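Local coordinates for protein peroxinectin A (Dictyostelium discoideum, PDB 6ERC) that oxidises phenolic donors and small anions such as iodide and thiocyanate with hydrogen peroxide, as a secreted haem peroxidase of the animal peroxidase family, at residues S52-Q58 with Y359-R365; S86-P90 with F117-A121; L226-D230 with V493-T498. All blocks are in the same frame, centred on the assembly; numbering follows the deposited sequence.

Interaction 1 (S52-Q58 with Y359-R365); sequences SNIIFDQ and YMISDLR. With CA (calcium ion), chain G.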
loop_
_atom_site.group_PDB
_atom_site.type_symbol
_atom_site.label_atom_id
_atom_site.label_comp_id
_atom_site.label_asym_id
_atom_site.label_seq_id
_atom_site.Cartn_x
_atom_site.Cartn_y
_atom_site.Cartn_z
ATOM N N SER A 52 19.464 5.588 6.210
ATOM C CA SER A 52 19.203 4.247 5.695
ATOM C C SER A 52 20.337 3.296 6.054
ATOM O O SER A 52 20.102 2.190 6.552
ATOM C CB SER A 52 19.004 4.302 4.180
ATOM O OG SER A 52 18.779 3.010 3.645
ATOM N N ASN A 53 21.580 3.714 5.809
ATOM C CA ASN A 53 22.719 2.850 6.099
ATOM C C ASN A 53 22.877 2.618 7.597
ATOM O O ASN A 53 23.231 1.514 8.024
ATOM C CB ASN A 53 23.997 3.456 5.516
ATOM C CG ASN A 53 24.029 3.399 4.003
ATOM O OD1 ASN A 53 23.632 2.402 3.399
ATOM N ND2 ASN A 53 24.498 4.472 3.380
ATOM N N ILE A 54 22.617 3.641 8.412
ATOM C CA ILE A 54 22.862 3.521 9.845
ATOM C C ILE A 54 21.803 2.642 10.499
ATOM O O ILE A 54 22.122 1.738 11.279
ATOM C CB ILE A 54 22.920 4.915 10.501
ATOM C CG1 ILE A 54 24.169 5.674 10.036
ATOM C CG2 ILE A 54 22.926 4.801 12.028
ATOM C CD1 ILE A 54 24.128 7.161 10.319
ATOM N N ILE A 55 20.536 2.896 10.199
ATOM C CA ILE A 55 19.425 2.266 10.905
ATOM C C ILE A 55 18.872 1.064 10.147
ATOM O O ILE A 55 18.724 -0.019 10.713
ATOM C CB ILE A 55 18.320 3.309 11.183
ATOM C CG1 ILE A 55 18.757 4.220 12.332
ATOM C CG2 ILE A 55 16.990 2.628 11.509
ATOM C CD1 ILE A 55 17.840 5.390 12.580
ATOM N N PHE A 56 18.551 1.236 8.866
ATOM C CA PHE A 56 17.768 0.237 8.151
ATOM C C PHE A 56 18.586 -0.939 7.634
ATOM O O PHE A 56 17.990 -1.929 7.198
ATOM C CB PHE A 56 17.028 0.902 6.987
ATOM C CG PHE A 56 15.885 1.770 7.425
ATOM C CD1 PHE A 56 14.607 1.249 7.545
ATOM C CD2 PHE A 56 16.088 3.104 7.732
ATOM C CE1 PHE A 56 13.556 2.041 7.956
ATOM C CE2 PHE A 56 15.036 3.902 8.142
ATOM C CZ PHE A 56 13.769 3.368 8.254
ATOM N N ASP A 57 19.914 -0.876 7.681
ATOM C CA ASP A 57 20.722 -1.956 7.128
ATOM C C ASP A 57 20.365 -3.282 7.783
ATOM O O ASP A 57 20.244 -3.376 9.008
ATOM C CB ASP A 57 22.208 -1.669 7.316
ATOM C CG ASP A 57 23.084 -2.693 6.621
ATOM O OD1 ASP A 57 22.925 -2.864 5.393
ATOM O OD2 ASP A 57 23.926 -3.327 7.298
ATOM N N GLN A 58 20.201 -4.312 6.957
ATOM C CA GLN A 58 19.859 -5.646 7.423
ATOM C C GLN A 58 20.835 -6.641 6.818
ATOM O O GLN A 58 21.098 -6.602 5.612
ATOM C CB GLN A 58 18.420 -6.006 7.046
ATOM C CG GLN A 58 17.898 -7.260 7.719
ATOM C CD GLN A 58 16.400 -7.414 7.561
ATOM O OE1 GLN A 58 15.717 -6.493 7.115
ATOM N NE2 GLN A 58 15.880 -8.581 7.928
ATOM N N TYR A 359 14.728 -2.745 10.469
ATOM C CA TYR A 359 15.523 -3.380 9.428
ATOM C C TYR A 359 14.722 -3.621 8.160
ATOM O O TYR A 359 13.571 -4.063 8.208
ATOM C CB TYR A 359 16.083 -4.697 9.942
ATOM C CG TYR A 359 16.752 -4.508 11.262
ATOM C CD1 TYR A 359 18.007 -3.931 11.336
ATOM C CD2 TYR A 359 16.117 -4.865 12.441
ATOM C CE1 TYR A 359 18.625 -3.736 12.542
ATOM C CE2 TYR A 359 16.727 -4.672 13.657
ATOM C CZ TYR A 359 17.981 -4.106 13.701
ATOM O OH TYR A 359 18.596 -3.916 14.914
ATOM N N MET A 360 15.357 -3.339 7.026
ATOM C CA MET A 360 14.774 -3.545 5.711
ATOM C C MET A 360 15.723 -4.404 4.893
ATOM O O MET A 360 16.933 -4.159 4.883
ATOM C CB MET A 360 14.527 -2.206 5.020
ATOM C CG MET A 360 13.891 -2.309 3.648
ATOM S SD MET A 360 13.470 -0.684 2.990
ATOM C CE MET A 360 12.306 -0.102 4.221
ATOM N N ILE A 361 15.176 -5.420 4.223
ATOM C CA ILE A 361 16.008 -6.297 3.413
ATOM C C ILE A 361 16.742 -5.483 2.352
ATOM O O ILE A 361 16.312 -4.390 1.957
ATOM C CB ILE A 361 15.167 -7.410 2.767
ATOM C CG1 ILE A 361 14.000 -6.808 1.976
ATOM C CG2 ILE A 361 14.660 -8.370 3.834
ATOM C CD1 ILE A 361 13.249 -7.816 1.132
ATOM N N SER A 362 17.868 -6.021 1.889
ATOM C CA SER A 362 18.681 -5.319 0.907
ATOM C C SER A 362 18.090 -5.372 -0.494
ATOM O O SER A 362 18.488 -4.572 -1.348
ATOM C CB SER A 362 20.099 -5.894 0.890
ATOM O OG SER A 362 20.766 -5.600 2.105
ATOM N N ASP A 363 17.156 -6.294 -0.753
ATOM C CA ASP A 363 16.455 -6.288 -2.033
ATOM C C ASP A 363 15.709 -4.979 -2.240
ATOM O O ASP A 363 15.597 -4.498 -3.373
ATOM C CB ASP A 363 15.486 -7.466 -2.109
ATOM C CG ASP A 363 16.187 -8.804 -1.993
ATOM O OD1 ASP A 363 16.689 -9.118 -0.892
ATOM O OD2 ASP A 363 16.238 -9.542 -3.001
ATOM N N LEU A 364 15.201 -4.388 -1.160
ATOM C CA LEU A 364 14.514 -3.106 -1.216
ATOM C C LEU A 364 15.447 -1.936 -0.921
ATOM O O LEU A 364 15.325 -0.875 -1.542
ATOM C CB LEU A 364 13.353 -3.092 -0.217
ATOM C CG LEU A 364 12.243 -4.127 -0.428
ATOM C CD1 LEU A 364 11.486 -4.359 0.866
ATOM C CD2 LEU A 364 11.293 -3.674 -1.519
ATOM N N ARG A 365 16.381 -2.108 0.018
ATOM C CA ARG A 365 17.209 -0.992 0.459
ATOM C C ARG A 365 18.414 -0.769 -0.447
ATOM O O ARG A 365 18.897 0.362 -0.553
ATOM C CB ARG A 365 17.676 -1.225 1.897
ATOM C CG ARG A 365 18.050 0.050 2.636
ATOM C CD ARG A 365 18.565 -0.235 4.037
ATOM N NE ARG A 365 19.878 -0.873 4.025
ATOM C CZ ARG A 365 21.029 -0.228 3.847
ATOM N NH1 ARG A 365 21.044 1.084 3.654
ATOM N NH2 ARG A 365 22.173 -0.899 3.857
HETATM CA CA CA G . 12.137 -5.734 9.065
HETATM O O HOH W 1 23.148 -5.177 3.171
HETATM O O HOH W 2 19.552 -3.788 4.155
HETATM O O HOH W 3 13.364 -6.747 7.297
HETATM O O HOH W 4 13.198 -7.513 10.173
#

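Interaction 2 (S86-P90 with F117-A121); sequences SKPEP and FRTRA. With HEM (protoporphyrin IX containing Fe), chain F; BMA (beta-D-mannopyranose), chain H.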
loop_
_atom_site.group_PDB
_atom_site.type_symbol
_atom_site.label_atom_id
_atom_site.label_comp_id
_atom_site.label_asym_id
_atom_site.label_seq_id
_atom_site.Cartn_x
_atom_site.Cartn_y
_atom_site.Cartn_z
ATOM N N SER A 86 0.856 8.930 -3.713
ATOM C CA SER A 86 1.580 10.199 -3.636
ATOM C C SER A 86 2.309 10.407 -4.960
ATOM O O SER A 86 3.518 10.203 -5.087
ATOM C CB SER A 86 2.535 10.195 -2.450
ATOM O OG SER A 86 1.821 10.061 -1.234
ATOM N N LYS A 87 1.549 10.821 -5.964
ATOM C CA LYS A 87 2.094 10.952 -7.311
ATOM C C LYS A 87 3.049 12.139 -7.372
ATOM O O LYS A 87 2.641 13.261 -7.047
ATOM C CB LYS A 87 0.965 11.123 -8.323
ATOM C CG LYS A 87 1.402 10.959 -9.776
ATOM C CD LYS A 87 0.209 10.994 -10.729
ATOM C CE LYS A 87 0.640 10.927 -12.188
ATOM N NZ LYS A 87 1.307 9.635 -12.517
ATOM N N PRO A 88 4.307 11.955 -7.770
ATOM C CA PRO A 88 5.239 13.089 -7.818
ATOM C C PRO A 88 5.021 14.003 -9.013
ATOM O O PRO A 88 4.513 13.599 -10.060
ATOM C CB PRO A 88 6.616 12.414 -7.906
ATOM C CG PRO A 88 6.396 10.988 -7.553
ATOM C CD PRO A 88 5.008 10.677 -7.975
ATOM N N GLU A 89 5.419 15.257 -8.831
ATOM C CA GLU A 89 5.605 16.203 -9.924
ATOM C C GLU A 89 7.055 16.188 -10.373
ATOM O O GLU A 89 7.925 15.645 -9.694
ATOM C CB GLU A 89 5.219 17.607 -9.472
ATOM C CG GLU A 89 3.744 17.912 -9.480
ATOM C CD GLU A 89 3.459 19.305 -8.957
ATOM O OE1 GLU A 89 3.889 19.614 -7.824
ATOM O OE2 GLU A 89 2.823 20.097 -9.686
ATOM N N PRO A 90 7.367 16.800 -11.520
ATOM C CA PRO A 90 8.781 16.966 -11.891
ATOM C C PRO A 90 9.468 18.021 -11.034
ATOM O O PRO A 90 10.026 18.995 -11.551
ATOM C CB PRO A 90 8.718 17.377 -13.372
ATOM C CG PRO A 90 7.311 17.106 -13.812
ATOM C CD PRO A 90 6.464 17.241 -12.594
ATOM N N PHE A 117 11.616 12.727 -6.847
ATOM C CA PHE A 117 10.764 13.837 -7.242
ATOM C C PHE A 117 9.718 14.060 -6.163
ATOM O O PHE A 117 9.097 13.104 -5.690
ATOM C CB PHE A 117 10.106 13.562 -8.589
ATOM C CG PHE A 117 11.067 13.566 -9.736
ATOM C CD1 PHE A 117 11.783 12.427 -10.060
ATOM C CD2 PHE A 117 11.264 14.712 -10.485
ATOM C CE1 PHE A 117 12.677 12.431 -11.116
ATOM C CE2 PHE A 117 12.153 14.723 -11.542
ATOM C CZ PHE A 117 12.862 13.581 -11.859
ATOM N N ARG A 118 9.533 15.316 -5.775
ATOM C CA ARG A 118 8.658 15.626 -4.657
ATOM C C ARG A 118 7.199 15.414 -5.039
ATOM O O ARG A 118 6.807 15.544 -6.202
ATOM C CB ARG A 118 8.885 17.064 -4.187
ATOM C CG ARG A 118 10.301 17.320 -3.680
ATOM C CD ARG A 118 10.426 18.670 -2.989
ATOM N NE ARG A 118 9.684 18.717 -1.731
ATOM C CZ ARG A 118 9.737 19.725 -0.865
ATOM N NH1 ARG A 118 10.502 20.779 -1.108
ATOM N NH2 ARG A 118 9.025 19.678 0.251
ATOM N N THR A 119 6.395 15.077 -4.036
ATOM C CA THR A 119 4.991 14.768 -4.260
ATOM C C THR A 119 4.226 15.990 -4.744
ATOM O O THR A 119 4.483 17.116 -4.312
ATOM C CB THR A 119 4.361 14.237 -2.976
ATOM O OG1 THR A 119 5.147 13.144 -2.490
ATOM C CG2 THR A 119 2.934 13.763 -3.231
ATOM N N ARG A 120 3.276 15.757 -5.646
ATOM C CA ARG A 120 2.402 16.825 -6.100
ATOM C C ARG A 120 1.739 17.497 -4.914
ATOM O O ARG A 120 1.225 16.843 -3.999
ATOM C CB ARG A 120 1.339 16.277 -7.052
ATOM C CG ARG A 120 0.350 17.311 -7.596
ATOM C CD ARG A 120 -0.752 16.630 -8.379
ATOM N NE ARG A 120 -1.902 17.499 -8.616
ATOM C CZ ARG A 120 -2.997 17.122 -9.273
ATOM N NH1 ARG A 120 -3.094 15.892 -9.767
ATOM N NH2 ARG A 120 -3.998 17.975 -9.440
ATOM N N ALA A 121 1.758 18.822 -4.948
ATOM C CA ALA A 121 1.175 19.629 -3.892
ATOM C C ALA A 121 0.374 20.761 -4.517
ATOM O O ALA A 121 0.528 21.092 -5.697
ATOM C CB ALA A 121 2.245 20.193 -2.934
HETATM C CHA HEM F . 4.816 3.288 -1.218
HETATM C CHB HEM F . 7.321 -0.373 -3.141
HETATM C CHC HEM F . 5.220 -3.434 0.003
HETATM C CHD HEM F . 2.904 0.283 2.072
HETATM C C1A HEM F . 5.718 2.572 -1.964
HETATM C C2A HEM F . 6.667 3.124 -2.899
HETATM C C3A HEM F . 7.366 2.119 -3.434
HETATM C C4A HEM F . 6.873 0.891 -2.853
HETATM C CMA HEM F . 8.491 2.222 -4.488
HETATM C CAA HEM F . 6.825 4.625 -3.189
HETATM C CBA HEM F . 8.183 5.039 -2.641
HETATM C CGA HEM F . 8.195 6.518 -2.361
HETATM O O1A HEM F . 7.416 6.977 -1.485
HETATM O O2A HEM F . 8.994 7.242 -3.006
HETATM C C1B HEM F . 6.949 -1.511 -2.467
HETATM C C2B HEM F . 7.420 -2.840 -2.771
HETATM C C3B HEM F . 6.840 -3.693 -1.910
HETATM C C4B HEM F . 5.984 -2.923 -1.029
HETATM C CMB HEM F . 8.412 -3.128 -3.916
HETATM C CAB HEM F . 6.996 -5.226 -1.785
HETATM C CBB HEM F . 7.844 -5.940 -2.533
HETATM C C1C HEM F . 4.414 -2.702 0.849
HETATM C C2C HEM F . 3.619 -3.222 1.948
HETATM C C3C HEM F . 2.974 -2.183 2.520
HETATM C C4C HEM F . 3.351 -0.990 1.793
HETATM C CMC HEM F . 3.607 -4.724 2.305
HETATM C CAC HEM F . 1.993 -2.085 3.718
HETATM C CBC HEM F . 1.556 -3.106 4.458
HETATM C C1D HEM F . 3.186 1.408 1.336
HETATM C C2D HEM F . 2.599 2.714 1.527
HETATM C C3D HEM F . 3.139 3.537 0.623
HETATM C C4D HEM F . 4.068 2.784 -0.182
HETATM C CMD HEM F . 1.561 3.063 2.614
HETATM C CAD HEM F . 2.830 5.028 0.403
HETATM C CBD HEM F . 1.531 5.059 -0.396
HETATM C CGD HEM F . 1.505 6.225 -1.353
HETATM O O1D HEM F . 2.049 6.083 -2.479
HETATM O O2D HEM F . 0.941 7.295 -1.011
HETATM N NA HEM F . 5.869 1.203 -1.961
HETATM N NB HEM F . 6.076 -1.595 -1.401
HETATM N NC HEM F . 4.223 -1.338 0.785
HETATM N ND HEM F . 4.076 1.487 0.284
HETATM FE FE HEM F . 5.019 -0.043 -0.582
HETATM C C1 BMA H . -3.245 23.010 -6.898
HETATM C C2 BMA H . -2.864 22.397 -8.287
HETATM C C3 BMA H . -4.059 21.576 -8.829
HETATM C C4 BMA H . -5.413 22.273 -8.508
HETATM C C5 BMA H . -5.143 23.751 -8.176
HETATM C C6 BMA H . -6.401 24.581 -7.981
HETATM O O2 BMA H . -1.769 21.498 -8.171
HETATM O O3 BMA H . -4.046 20.256 -8.322
HETATM O O4 BMA H . -6.278 22.207 -9.631
HETATM O O5 BMA H . -4.411 23.801 -6.944
HETATM O O6 BMA H . -6.270 25.835 -8.680
#

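Interaction 3 (L226-D230 with V493-T498); sequences LLLRD and VIKRTT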
loop_
_atom_site.group_PDB
_atom_site.type_symbol
_atom_site.label_atom_id
_atom_site.label_comp_id
_atom_site.label_asym_id
_atom_site.label_seq_id
_atom_site.Cartn_x
_atom_site.Cartn_y
_atom_site.Cartn_z
ATOM N N LEU A 226 -7.017 -13.199 -8.894
ATOM C CA LEU A 226 -8.062 -13.984 -8.246
ATOM C C LEU A 226 -9.350 -13.185 -8.109
ATOM O O LEU A 226 -10.446 -13.725 -8.306
ATOM C CB LEU A 226 -7.587 -14.476 -6.878
ATOM C CG LEU A 226 -6.341 -15.369 -6.846
ATOM C CD1 LEU A 226 -6.163 -15.975 -5.460
ATOM C CD2 LEU A 226 -6.385 -16.467 -7.900
ATOM N N LEU A 227 -9.248 -11.897 -7.777
ATOM C CA LEU A 227 -10.454 -11.086 -7.650
ATOM C C LEU A 227 -11.080 -10.802 -9.008
ATOM O O LEU A 227 -12.290 -10.562 -9.092
ATOM C CB LEU A 227 -10.142 -9.780 -6.922
ATOM C CG LEU A 227 -9.757 -9.910 -5.446
ATOM C CD1 LEU A 227 -9.543 -8.531 -4.832
ATOM C CD2 LEU A 227 -10.803 -10.688 -4.657
ATOM N N LEU A 228 -10.281 -10.822 -10.074
ATOM C CA LEU A 228 -10.847 -10.746 -11.413
ATOM C C LEU A 228 -11.586 -12.033 -11.761
ATOM O O LEU A 228 -12.698 -11.991 -12.302
ATOM C CB LEU A 228 -9.745 -10.467 -12.434
ATOM C CG LEU A 228 -9.107 -9.076 -12.427
ATOM C CD1 LEU A 228 -7.901 -9.055 -13.352
ATOM C CD2 LEU A 228 -10.102 -8.007 -12.836
ATOM N N ARG A 229 -10.984 -13.184 -11.455
ATOM C CA ARG A 229 -11.669 -14.457 -11.651
ATOM C C ARG A 229 -12.962 -14.502 -10.848
ATOM O O ARG A 229 -14.022 -14.870 -11.370
ATOM C CB ARG A 229 -10.753 -15.610 -11.248
ATOM C CG ARG A 229 -9.550 -15.801 -12.147
ATOM C CD ARG A 229 -8.658 -16.911 -11.623
ATOM N NE ARG A 229 -7.486 -17.120 -12.462
ATOM C CZ ARG A 229 -6.548 -18.027 -12.224
ATOM N NH1 ARG A 229 -6.639 -18.819 -11.164
ATOM N NH2 ARG A 229 -5.514 -18.145 -13.046
ATOM N N ASP A 230 -12.889 -14.132 -9.568
ATOM C CA ASP A 230 -14.081 -14.113 -8.729
ATOM C C ASP A 230 -15.123 -13.146 -9.271
ATOM O O ASP A 230 -16.326 -13.370 -9.105
ATOM C CB ASP A 230 -13.697 -13.743 -7.296
ATOM C CG ASP A 230 -14.708 -14.228 -6.274
ATOM O OD1 ASP A 230 -15.034 -15.432 -6.289
ATOM O OD2 ASP A 230 -15.158 -13.411 -5.440
ATOM N N VAL A 493 -12.052 -17.528 -0.992
ATOM C CA VAL A 493 -11.943 -16.897 -2.303
ATOM C C VAL A 493 -10.816 -17.542 -3.100
ATOM O O VAL A 493 -10.924 -17.731 -4.317
ATOM C CB VAL A 493 -11.733 -15.379 -2.153
ATOM C CG1 VAL A 493 -11.565 -14.729 -3.517
ATOM C CG2 VAL A 493 -12.898 -14.747 -1.403
ATOM N N ILE A 494 -9.717 -17.890 -2.425
ATOM C CA ILE A 494 -8.593 -18.536 -3.099
ATOM C C ILE A 494 -9.036 -19.865 -3.695
ATOM O O ILE A 494 -8.752 -20.172 -4.859
ATOM C CB ILE A 494 -7.415 -18.716 -2.121
ATOM C CG1 ILE A 494 -6.806 -17.358 -1.772
ATOM C CG2 ILE A 494 -6.339 -19.621 -2.715
ATOM C CD1 ILE A 494 -5.903 -17.377 -0.552
ATOM N N LYS A 495 -9.736 -20.676 -2.902
ATOM C CA LYS A 495 -10.198 -21.973 -3.383
ATOM C C LYS A 495 -11.162 -21.811 -4.552
ATOM O O LYS A 495 -11.064 -22.524 -5.557
ATOM C CB LYS A 495 -10.865 -22.736 -2.242
ATOM C CG LYS A 495 -9.949 -23.030 -1.066
ATOM C CD LYS A 495 -10.740 -23.584 0.112
ATOM C CE LYS A 495 -9.858 -23.841 1.322
ATOM N NZ LYS A 495 -10.643 -24.391 2.460
ATOM N N ARG A 496 -12.105 -20.876 -4.434
ATOM C CA ARG A 496 -13.071 -20.643 -5.503
ATOM C C ARG A 496 -12.398 -20.275 -6.817
ATOM O O ARG A 496 -12.938 -20.565 -7.891
ATOM C CB ARG A 496 -14.039 -19.532 -5.093
ATOM C CG ARG A 496 -15.307 -20.028 -4.437
ATOM C CD ARG A 496 -15.840 -19.063 -3.387
ATOM N NE ARG A 496 -15.728 -17.657 -3.773
ATOM C CZ ARG A 496 -16.383 -16.669 -3.169
ATOM N NH1 ARG A 496 -17.209 -16.931 -2.163
ATOM N NH2 ARG A 496 -16.221 -15.418 -3.574
ATOM N N THR A 497 -11.227 -19.641 -6.760
ATOM C CA THR A 497 -10.622 -19.021 -7.931
ATOM C C THR A 497 -9.363 -19.732 -8.407
ATOM O O THR A 497 -8.710 -19.246 -9.335
ATOM C CB THR A 497 -10.299 -17.559 -7.632
ATOM O OG1 THR A 497 -9.453 -17.488 -6.479
ATOM C CG2 THR A 497 -11.571 -16.769 -7.368
ATOM N N THR A 498 -9.006 -20.866 -7.812
ATOM C CA THR A 498 -7.774 -21.560 -8.153
ATOM C C THR A 498 -8.064 -23.006 -8.525
ATOM O O THR A 498 -9.118 -23.557 -8.200
ATOM C CB THR A 498 -6.768 -21.524 -6.996
ATOM O OG1 THR A 498 -7.393 -22.007 -5.800
ATOM C CG2 THR A 498 -6.268 -20.110 -6.775
#

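Interaction 1 (S52-Q58 with Y359-R365)
The C-terminal turn of helix 48-56 meets helix 362-365 through Arg365, whose side chain reaches back to Ser52, Asn53 and Asp57. Two acceptors share its NH1, both lying in the guanidinium plane: Arg365 NH1 to Ser52 OG is 3.0 Å, and Arg365 NH1 to Asn53 OD1, 2.9 Å, is almost straight at 175°, though the donor stands well above the carbonyl plane of the amide. Asp57 is turned differently. Its OD1 lies 2.6 Å from Arg365 NH2 in a salt bridge whose hydrogen bond is weak, the carboxylate plane being 88° from the guanidinium, while Asp57 CA sits over one guanidinium face. A bend at chi3 (70°) swings the guanidinium round after CD has passed Phe56 CB at 3.5 Å. With a leucine here, Asp57 would probably be left without its charged mate, and Ser52 and Asn53 would lose their shared donor, although Ser52 OG would still have Asp378. Arg365 NE points to a water that also takes the Gln58 N-H and donates to Met360 O.

Just before helix 362-365 the chain belongs to the calcium site: Tyr359 O binds the ion at 2.4 Å, beside two waters, Ser306, Asn355 and Asp357. Directly after that ligand, Met360 N donates to Phe56 O at 3.0 Å. The Gln58 side chain crosses the Tyr359 one at about a right angle, its CD against Tyr359 CB at 3.6 Å, while NE2 is taken by Thr60 O. Asp57 O lies at the Tyr359 ring edge, 3.3 Å from CD1, and also accepts from Arg422.

Interaction 2 (S86-P90 with F117-A121)
Lys87 O accepts the Arg120 N-H at 2.9 Å, and one step on Glu89 N donates to Arg118 O at 3.0 Å. Between these bonds Pro88 faces Thr119 as an antiparallel non-hydrogen-bonded pair, where no N-H is needed to pair with the partner strand. The pairing joins short strand 88-89 to strand 113-124, just before the chain turns a corner at Pro90. Around it, Pro88 CB rests on Phe117 CB at 3.7 Å, and the Phe117 ring slants past Pro90 CA. On the haem side Thr119 CG2 packs against Ser86 CB, also at 3.7 Å, while its OG1 is held by Arg386 and His390.

Glu89 CG runs beside Arg120 CB at 3.8 Å, yet their charged ends do not meet. Arg120 has CG anti to its N (chi1 180°) and stays extended to NE, which carries NH2 outward to hydrogen-bond O3 of a glycan mannose.

Ser86, at the inner end, gives its OG proton to haem propionate O2D at 2.9 Å, with a weak bond from its N to O1D. This is consistent with the pairing holding Ser86 near a probably ionised propionate, while Arg120 bonds a neutral sugar hydroxyl, not Glu89.

Interaction 3 (L226-D230 with V493-T498)
Leu226 lies across Thr497 at about a right angle, its CD2 coming within 3.5 Å of Thr497 OG1. That hydroxyl is no polar misfit against the leucine, because it donates to Val493 O, 2.6 Å from OG1, one turn back in its own helix. The torsion explains both roles of the threonine: with OG1 placed between the backbone N and the carbonyl carbon (chi1 56°), CG2 is thrown forward into the other helix. There the methyl sits 3.4 Å from Leu226 O and close to Asp230 CB, bridging residues one turn apart. The other branch of the leucine, CD1, meets Ile494 CG1 at 4.0 Å, and Leu227 touches Val493 more loosely.

The contact sets the long helix 218-241 against helix 490-497 near the C terminus of the protein, the local axes crossing at 69° with a closest approach of 9.2 Å. Ile345 of helix 342-350 packs on both Leu226 and Ile494.

Polar pairs lie at both ends of this apolar patch. Arg229, fully extended, brings NH1 to Thr497 O at 2.8 Å, the oxygen lying near the guanidinium plane; the same NH1 forms a salt bridge with Glu342. At the other end Arg496 NH2 straddles the Asp230 carboxylate, 3.0 Å from OD1 and 2.9 Å from OD2, reaching both from their syn sides, with the two flat groups only 19° apart. NE adds no more than a weak, long bond to OD1, and Arg496 NH1 goes to Glu486 O.

Asp230 OD1 also pairs with Arg233, so the carboxylate serves two arginines and is likely to stay ionised, while Arg229, already paired with Glu342, may also ease the partial negative charge of the carbonyl at Thr497.

From the N terminus, helix 48-56 is the first helix, and the chain must run on some 300 residues before 359-365 returns to close interaction 1. Within that span lies the much shorter loop of interaction 2, opened at 86-90 and closed at 117-121, which adds strand 88-89 to strand 113-124 beside a haem propionate. Interaction 3 opens later, at 226-230, still before interaction 1 has closed, and is completed only at 493-498, so these two loops cross. Interaction 1 ties the N-terminal helix to the calcium-binding region; interaction 3 ties the long helix 218-241 to the C-terminal one. Interactions 2 and 3 lie on opposite sides of the chain's centre, their own centres about 35 Å apart.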